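Local coordinates for protein SalCYP truncation (Salinispora tropica, PDB 7ABB) that is a truncated bacterial cytochrome P450, a helix-rich heme protein, modelled here with heme c in its pocket, at residues A[56-65]-A[284-294]. Numbering follows the deposited sequence.
With HEC (heme c), chain B.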
ATOM      1  N   PHE A  56     -12.109  -6.927 -10.037  1.00 18.71           N
ATOM      2  CA  PHE A  56     -10.677  -7.211  -9.976  1.00 18.69           C
ATOM      3  C   PHE A  56     -10.339  -8.519 -10.669  1.00 20.44           C
ATOM      4  O   PHE A  56      -9.228  -8.664 -11.197  1.00 23.18           O
ATOM      5  CB  PHE A  56     -10.205  -7.296  -8.518  1.00 18.39           C
ATOM      6  CG  PHE A  56      -9.818  -5.970  -7.886  1.00 18.60           C
ATOM      7  CD1 PHE A  56      -8.769  -5.207  -8.381  1.00 18.07           C
ATOM      8  CD2 PHE A  56     -10.482  -5.513  -6.756  1.00 18.21           C
ATOM      9  CE1 PHE A  56      -8.401  -3.999  -7.756  1.00 18.35           C
ATOM     10  CE2 PHE A  56     -10.125  -4.333  -6.150  1.00 18.00           C
ATOM     11  CZ  PHE A  56      -9.094  -3.564  -6.636  1.00 19.40           C
ATOM     12  N   ARG A  57     -11.246  -9.491 -10.644  1.00 20.43           N
ATOM     13  CA  ARG A  57     -10.976 -10.827 -11.160  1.00 21.35           C
ATOM     14  C   ARG A  57     -11.401 -11.037 -12.607  1.00 25.47           C
ATOM     15  O   ARG A  57     -11.200 -12.134 -13.124  1.00 30.27           O
ATOM     16  CB  ARG A  57     -11.657 -11.879 -10.279  1.00 22.98           C
ATOM     17  CG  ARG A  57     -11.023 -11.969  -8.905  1.00 22.64           C
ATOM     18  CD  ARG A  57     -11.895 -12.763  -7.931  1.00 24.56           C
ATOM     19  NE  ARG A  57     -11.289 -12.722  -6.594  1.00 28.17           N
ATOM     20  CZ  ARG A  57     -11.966 -12.868  -5.458  1.00 36.70           C
ATOM     21  NH1 ARG A  57     -13.283 -13.072  -5.485  1.00 33.32           N
ATOM     22  NH2 ARG A  57     -11.330 -12.807  -4.294  1.00 35.10           N
ATOM     23  N   ASP A  58     -11.974 -10.029 -13.274  1.00 23.06           N
ATOM     24  CA  ASP A  58     -12.448 -10.165 -14.664  1.00 23.32           C
ATOM     25  C   ASP A  58     -11.819  -9.043 -15.487  1.00 26.51           C
ATOM     26  O   ASP A  58     -12.450  -8.031 -15.778  1.00 24.96           O
ATOM     27  CB  ASP A  58     -13.956 -10.123 -14.711  1.00 22.94           C
ATOM     28  CG  ASP A  58     -14.511 -10.259 -16.100  1.00 32.25           C
ATOM     29  OD1 ASP A  58     -13.722 -10.529 -17.027  1.00 32.45           O
ATOM     30  OD2 ASP A  58     -15.751 -10.089 -16.257  1.00 33.42           O
ATOM     31  N   GLU A  59     -10.567  -9.242 -15.893  1.00 25.84           N
ATOM     32  CA  GLU A  59      -9.877  -8.229 -16.682  1.00 26.58           C
ATOM     33  C   GLU A  59     -10.390  -8.128 -18.117  1.00 24.75           C
ATOM     34  O   GLU A  59     -10.132  -7.119 -18.772  1.00 31.15           O
ATOM     35  CB  GLU A  59      -8.379  -8.518 -16.711  1.00 29.62           C
ATOM     36  CG  GLU A  59      -7.770  -8.440 -15.357  1.00 34.92           C
ATOM     37  CD  GLU A  59      -6.271  -8.573 -15.383  1.00 37.49           C
ATOM     38  OE1 GLU A  59      -5.726  -9.278 -16.268  1.00 40.20           O
ATOM     39  OE2 GLU A  59      -5.653  -7.961 -14.498  1.00 42.86           O
ATOM     40  N   ASP A  60     -11.127  -9.119 -18.614  1.00 25.90           N
ATOM     41  CA  ASP A  60     -11.693  -8.980 -19.955  1.00 26.03           C
ATOM     42  C   ASP A  60     -12.855  -7.993 -19.958  1.00 26.92           C
ATOM     43  O   ASP A  60     -13.192  -7.429 -21.004  1.00 34.59           O
ATOM     44  CB  ASP A  60     -12.159 -10.334 -20.492  1.00 30.64           C
ATOM     45  CG  ASP A  60     -11.019 -11.325 -20.708  1.00 35.51           C
ATOM     46  OD1 ASP A  60      -9.829 -10.918 -20.791  1.00 33.13           O
ATOM     47  OD2 ASP A  60     -11.337 -12.525 -20.828  1.00 48.89           O
ATOM     48  N   THR A  61     -13.495  -7.785 -18.807  1.00 24.45           N
ATOM     49  CA  THR A  61     -14.558  -6.797 -18.686  1.00 24.26           C
ATOM     50  C   THR A  61     -14.049  -5.481 -18.115  1.00 23.41           C
ATOM     51  O   THR A  61     -14.521  -4.407 -18.523  1.00 24.51           O
ATOM     52  CB  THR A  61     -15.668  -7.338 -17.768  1.00 24.42           C
ATOM     53  OG1 THR A  61     -16.219  -8.531 -18.329  1.00 27.86           O
ATOM     54  CG2 THR A  61     -16.782  -6.318 -17.523  1.00 27.16           C
ATOM     55  N   PHE A  62     -13.109  -5.556 -17.176  1.00 23.63           N
ATOM     56  CA  PHE A  62     -12.545  -4.410 -16.465  1.00 22.16           C
ATOM     57  C   PHE A  62     -11.041  -4.361 -16.758  1.00 21.48           C
ATOM     58  O   PHE A  62     -10.246  -4.964 -16.036  1.00 22.40           O
ATOM     59  CB  PHE A  62     -12.808  -4.526 -14.965  1.00 20.79           C
ATOM     60  CG  PHE A  62     -14.265  -4.471 -14.593  1.00 22.47           C
ATOM     61  CD1 PHE A  62     -14.890  -3.258 -14.424  1.00 22.21           C
ATOM     62  CD2 PHE A  62     -14.992  -5.635 -14.409  1.00 21.90           C
ATOM     63  CE1 PHE A  62     -16.230  -3.203 -14.045  1.00 24.32           C
ATOM     64  CE2 PHE A  62     -16.340  -5.578 -14.035  1.00 24.39           C
ATOM     65  CZ  PHE A  62     -16.940  -4.364 -13.866  1.00 22.96           C
ATOM     66  N   SER A  63     -10.673  -3.630 -17.806  1.00 23.06           N
ATOM     67  CA  SER A  63      -9.307  -3.600 -18.314  1.00 22.20           C
ATOM     68  C   SER A  63      -8.422  -2.653 -17.505  1.00 25.82           C
ATOM     69  O   SER A  63      -8.877  -1.621 -17.002  1.00 23.28           O
ATOM     70  CB  SER A  63      -9.335  -3.150 -19.765  1.00 26.47           C
ATOM     71  OG  SER A  63      -8.012  -3.027 -20.256  1.00 33.07           O
ATOM     72  N   VAL A  64      -7.139  -3.017 -17.393  1.00 26.74           N
ATOM     73  CA  VAL A  64      -6.134  -2.098 -16.843  1.00 24.48           C
ATOM     74  C   VAL A  64      -5.455  -1.279 -17.934  1.00 38.36           C
ATOM     75  O   VAL A  64      -4.773  -0.292 -17.623  1.00 41.83           O
ATOM     76  CB  VAL A  64      -5.027  -2.809 -16.036  1.00 33.40           C
ATOM     77  CG1 VAL A  64      -5.616  -3.672 -14.907  1.00 35.78           C
ATOM     78  CG2 VAL A  64      -4.113  -3.631 -16.927  1.00 43.08           C
ATOM     79  N   SER A  65      -5.578  -1.680 -19.191  1.00 44.55           N
ATOM     80  CA  SER A  65      -4.904  -0.980 -20.280  1.00 54.12           C
ATOM     81  C   SER A  65      -5.575   0.356 -20.578  1.00 58.64           C
ATOM     82  O   SER A  65      -6.685   0.402 -21.106  1.00 66.05           O
ATOM     83  CB  SER A  65      -4.883  -1.852 -21.538  1.00 49.65           C
ATOM     84  OG  SER A  65      -4.030  -2.973 -21.364  1.00 68.76           O
ATOM     85  N   PRO A 284      -8.284   1.618  -6.948  1.00 19.72           N
ATOM     86  CA  PRO A 284      -7.824   1.255  -8.295  1.00 20.45           C
ATOM     87  C   PRO A 284      -8.922   1.461  -9.328  1.00 18.77           C
ATOM     88  O   PRO A 284     -10.101   1.212  -9.075  1.00 19.85           O
ATOM     89  CB  PRO A 284      -7.450  -0.222  -8.153  1.00 22.15           C
ATOM     90  CG  PRO A 284      -7.095  -0.381  -6.724  1.00 21.32           C
ATOM     91  CD  PRO A 284      -8.066   0.522  -5.992  1.00 18.47           C
ATOM     92  N   GLY A 285      -8.508   1.908 -10.508  1.00 21.24           N
ATOM     93  CA  GLY A 285      -9.409   2.151 -11.617  1.00 21.91           C
ATOM     94  C   GLY A 285      -9.275   1.093 -12.693  1.00 19.46           C
ATOM     95  O   GLY A 285      -8.240   0.456 -12.837  1.00 21.95           O
ATOM     96  N   ARG A 286     -10.375   0.896 -13.410  1.00 18.88           N
ATOM     97  CA  ARG A 286     -10.426   0.015 -14.572  1.00 20.21           C
ATOM     98  C   ARG A 286     -11.269   0.668 -15.657  1.00 19.43           C
ATOM     99  O   ARG A 286     -12.113   1.528 -15.397  1.00 20.30           O
ATOM    100  CB  ARG A 286     -11.035  -1.341 -14.203  1.00 21.35           C
ATOM    101  CG  ARG A 286     -10.288  -2.113 -13.113  1.00 22.14           C
ATOM    102  CD  ARG A 286      -8.971  -2.554 -13.587  1.00 23.47           C
ATOM    103  NE  ARG A 286      -8.288  -3.538 -12.745  1.00 23.14           N
ATOM    104  CZ  ARG A 286      -7.372  -3.244 -11.818  1.00 25.67           C
ATOM    105  NH1 ARG A 286      -7.070  -1.980 -11.566  1.00 22.82           N
ATOM    106  NH2 ARG A 286      -6.743  -4.232 -11.190  1.00 22.58           N
ATOM    107  N   LEU A 287     -11.099   0.171 -16.880  1.00 21.22           N
ATOM    108  CA  LEU A 287     -11.884   0.596 -18.028  1.00 20.12           C
ATOM    109  C   LEU A 287     -12.885  -0.502 -18.414  1.00 21.26           C
ATOM    110  O   LEU A 287     -12.483  -1.623 -18.734  1.00 23.12           O
ATOM    111  CB  LEU A 287     -10.958   0.918 -19.196  1.00 24.39           C
ATOM    112  CG  LEU A 287     -11.651   1.288 -20.499  1.00 31.25           C
ATOM    113  CD1 LEU A 287     -12.469   2.557 -20.307  1.00 34.47           C
ATOM    114  CD2 LEU A 287     -10.614   1.457 -21.603  1.00 36.22           C
ATOM    115  N   ALA A 288     -14.177  -0.180 -18.403  1.00 20.35           N
ATOM    116  CA  ALA A 288     -15.187  -1.158 -18.796  1.00 21.55           C
ATOM    117  C   ALA A 288     -15.104  -1.419 -20.296  1.00 21.88           C
ATOM    118  O   ALA A 288     -15.096  -0.484 -21.102  1.00 23.72           O
ATOM    119  CB  ALA A 288     -16.591  -0.666 -18.433  1.00 21.32           C
ATOM    120  N   THR A 289     -15.077  -2.697 -20.682  1.00 22.11           N
ATOM    121  CA  THR A 289     -14.981  -3.062 -22.088  1.00 22.72           C
ATOM    122  C   THR A 289     -16.329  -3.387 -22.722  1.00 23.33           C
ATOM    123  O   THR A 289     -16.404  -3.538 -23.947  1.00 26.57           O
ATOM    124  CB  THR A 289     -14.100  -4.300 -22.302  1.00 26.21           C
ATOM    125  OG1 THR A 289     -14.704  -5.405 -21.625  1.00 26.52           O
ATOM    126  CG2 THR A 289     -12.686  -4.070 -21.743  1.00 28.42           C
ATOM    127  N   ARG A 290     -17.382  -3.515 -21.912  1.00 22.34           N
ATOM    128  CA  ARG A 290     -18.634  -4.015 -22.453  1.00 23.42           C
ATOM    129  C   ARG A 290     -19.812  -3.472 -21.664  1.00 22.46           C
ATOM    130  O   ARG A 290     -19.695  -3.065 -20.506  1.00 22.78           O
ATOM    131  CB  ARG A 290     -18.677  -5.549 -22.467  1.00 29.72           C
ATOM    132  CG  ARG A 290     -18.435  -6.196 -21.119  1.00 26.89           C
ATOM    133  CD  ARG A 290     -18.704  -7.708 -21.174  1.00 31.90           C
ATOM    134  NE  ARG A 290     -18.700  -8.266 -19.822  1.00 33.23           N
ATOM    135  CZ  ARG A 290     -19.761  -8.302 -19.012  1.00 49.01           C
ATOM    136  NH1 ARG A 290     -20.933  -7.824 -19.414  1.00 61.89           N
ATOM    137  NH2 ARG A 290     -19.656  -8.825 -17.795  1.00 46.03           N
ATOM    138  N   GLU A 291     -20.953  -3.493 -22.343  1.00 24.84           N
ATOM    139  CA  GLU A 291     -22.218  -3.100 -21.736  1.00 26.87           C
ATOM    140  C   GLU A 291     -22.529  -3.980 -20.538  1.00 27.69           C
ATOM    141  O   GLU A 291     -22.359  -5.201 -20.577  1.00 30.12           O
ATOM    142  CB  GLU A 291     -23.323  -3.222 -22.775  1.00 29.47           C
ATOM    143  CG  GLU A 291     -24.727  -2.939 -22.236  1.00 32.23           C
ATOM    144  CD  GLU A 291     -24.958  -1.478 -21.925  1.00 42.46           C
ATOM    145  OE1 GLU A 291     -24.080  -0.643 -22.214  1.00 33.12           O
ATOM    146  OE2 GLU A 291     -26.041  -1.153 -21.392  1.00 48.32           O
ATOM    147  N   GLY A 292     -23.042  -3.351 -19.484  1.00 25.84           N
ATOM    148  CA  GLY A 292     -23.460  -4.058 -18.301  1.00 33.80           C
ATOM    149  C   GLY A 292     -22.341  -4.467 -17.385  1.00 28.44           C
ATOM    150  O   GLY A 292     -22.557  -5.308 -16.508  1.00 27.49           O
ATOM    151  N   ALA A 293     -21.144  -3.919 -17.570  1.00 24.05           N
ATOM    152  CA  ALA A 293     -20.044  -4.235 -16.674  1.00 22.23           C
ATOM    153  C   ALA A 293     -20.423  -3.872 -15.245  1.00 26.03           C
ATOM    154  O   ALA A 293     -20.796  -2.727 -14.960  1.00 24.19           O
ATOM    155  CB  ALA A 293     -18.777  -3.485 -17.090  1.00 22.67           C
ATOM    156  N   GLY A 294     -20.298  -4.850 -14.351  1.00 23.66           N
ATOM    157  CA  GLY A 294     -20.629  -4.634 -12.960  1.00 27.32           C
ATOM    158  C   GLY A 294     -22.103  -4.446 -12.725  1.00 27.07           C
ATOM    159  O   GLY A 294     -22.493  -4.013 -11.636  1.00 29.71           O
TER
HETATM  160 FE   HEC B 501       1.147  -2.974  -3.351  1.00 17.53          FE
HETATM  161  CHA HEC B 501      -0.309  -3.551  -6.416  1.00 17.86           C
HETATM  162  CHB HEC B 501      -1.957  -2.277  -2.082  1.00 15.28           C
HETATM  163  CHC HEC B 501       2.572  -2.434  -0.280  1.00 16.76           C
HETATM  164  CHD HEC B 501       4.255  -3.305  -4.704  1.00 18.73           C
HETATM  165  NA  HEC B 501      -0.724  -2.910  -4.100  1.00 17.11           N
HETATM  166  C1A HEC B 501      -1.148  -3.229  -5.390  1.00 17.29           C
HETATM  167  C2A HEC B 501      -2.589  -3.154  -5.510  1.00 18.43           C
HETATM  168  C3A HEC B 501      -3.027  -2.808  -4.286  1.00 18.94           C
HETATM  169  C4A HEC B 501      -1.892  -2.651  -3.410  1.00 15.59           C
HETATM  170  CMA HEC B 501      -4.479  -2.565  -3.836  1.00 17.97           C
HETATM  171  CAA HEC B 501      -3.449  -3.464  -6.787  1.00 17.31           C
HETATM  172  CBA HEC B 501      -3.657  -2.260  -7.699  1.00 21.19           C
HETATM  173  CGA HEC B 501      -4.543  -2.652  -8.870  1.00 19.03           C
HETATM  174  O1A HEC B 501      -4.681  -1.771  -9.749  1.00 23.43           O
HETATM  175  O2A HEC B 501      -5.063  -3.799  -8.876  1.00 19.20           O
HETATM  176  NB  HEC B 501       0.458  -2.403  -1.553  1.00 15.88           N
HETATM  177  C1B HEC B 501      -0.868  -2.208  -1.214  1.00 17.42           C
HETATM  178  C2B HEC B 501      -0.919  -1.943   0.192  1.00 17.41           C
HETATM  179  C3B HEC B 501       0.329  -2.014   0.690  1.00 16.58           C
HETATM  180  C4B HEC B 501       1.214  -2.276  -0.391  1.00 16.64           C
HETATM  181  CMB HEC B 501      -2.262  -1.685   0.905  1.00 18.92           C
HETATM  182  CAB HEC B 501       0.907  -1.812   2.068  1.00 18.96           C
HETATM  183  CBB HEC B 501      -0.061  -1.830   3.206  1.00 24.71           C
HETATM  184  NC  HEC B 501       3.057  -2.858  -2.650  1.00 17.62           N
HETATM  185  C1C HEC B 501       3.411  -2.718  -1.329  1.00 17.17           C
HETATM  186  C2C HEC B 501       4.835  -2.884  -1.206  1.00 16.81           C
HETATM  187  C3C HEC B 501       5.335  -3.138  -2.436  1.00 17.12           C
HETATM  188  C4C HEC B 501       4.216  -3.102  -3.349  1.00 17.12           C
HETATM  189  CMC HEC B 501       5.585  -2.807   0.125  1.00 16.62           C
HETATM  190  CAC HEC B 501       6.779  -3.365  -2.915  1.00 20.95           C
HETATM  191  CBC HEC B 501       7.849  -3.790  -1.911  1.00 42.76           C
HETATM  192  ND  HEC B 501       1.821  -3.326  -5.197  1.00 16.02           N
HETATM  193  C1D HEC B 501       3.175  -3.428  -5.519  1.00 18.87           C
HETATM  194  C2D HEC B 501       3.274  -3.721  -6.913  1.00 19.32           C
HETATM  195  C3D HEC B 501       1.895  -3.797  -7.467  1.00 20.45           C
HETATM  196  C4D HEC B 501       1.045  -3.561  -6.320  1.00 18.52           C
HETATM  197  CMD HEC B 501       4.586  -3.900  -7.688  1.00 20.45           C
HETATM  198  CAD HEC B 501       1.465  -4.077  -8.917  1.00 20.74           C
HETATM  199  CBD HEC B 501       1.241  -5.564  -9.049  1.00 18.15           C
HETATM  200  CGD HEC B 501       0.715  -5.890 -10.433  1.00 23.69           C
HETATM  201  O1D HEC B 501       0.742  -7.078 -10.821  1.00 21.43           O
HETATM  202  O2D HEC B 501       0.278  -4.945 -11.120  1.00 24.00           O
HETATM  203  O   HOH W   1      -7.243  -6.786 -12.732  1.00 27.92           O
HETATM  204  O   HOH W   2     -17.932 -11.445 -18.123  1.00 59.41           O
HETATM  205  O   HOH W   3      -9.817  -5.929 -13.495  1.00 20.50           O
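S63 and L287 form an antiparallel hydrogen-bonded pair, S63 N to L287 O and L287 N to S63 O, both 2.9 Å, joining the edge strand 62-63 to strand 285-288 in the mixed sheet of the cytochrome P450 fold. T289 N continues the pairing by donating to T61 O. T289 OG1 binds D60 O at 2.6 Å, in the carbonyl plane and on a lone pair. Extended R290 brings NE to T61 OG1 (2.9 Å), while that hydroxyl donates to D58 OD2; T61 CG2 presses tightly on A293 CB. The F62 ring reaches the type II turn R290-A293 and meets G294 N with its edge at CZ. Toward heme c, R286 bends at chi2 (-68°). V64 CG1 lies over one face of its guanidinium, 3.4 Å from NE; F56 CE1 comes over the opposite face, the ring nearly perpendicular (87°) with NH2 at its edge. One water joins R286 NE to F62 O; a second accepts from NH2 and lies within bonding distance of F56 O and E59 OE2. The two terminal nitrogens of R286 grip one propionate of heme c: NH1 donates to O1A (3.0 Å) and NH2 to O2A (2.9 Å), while G285 O also accepts from NH1.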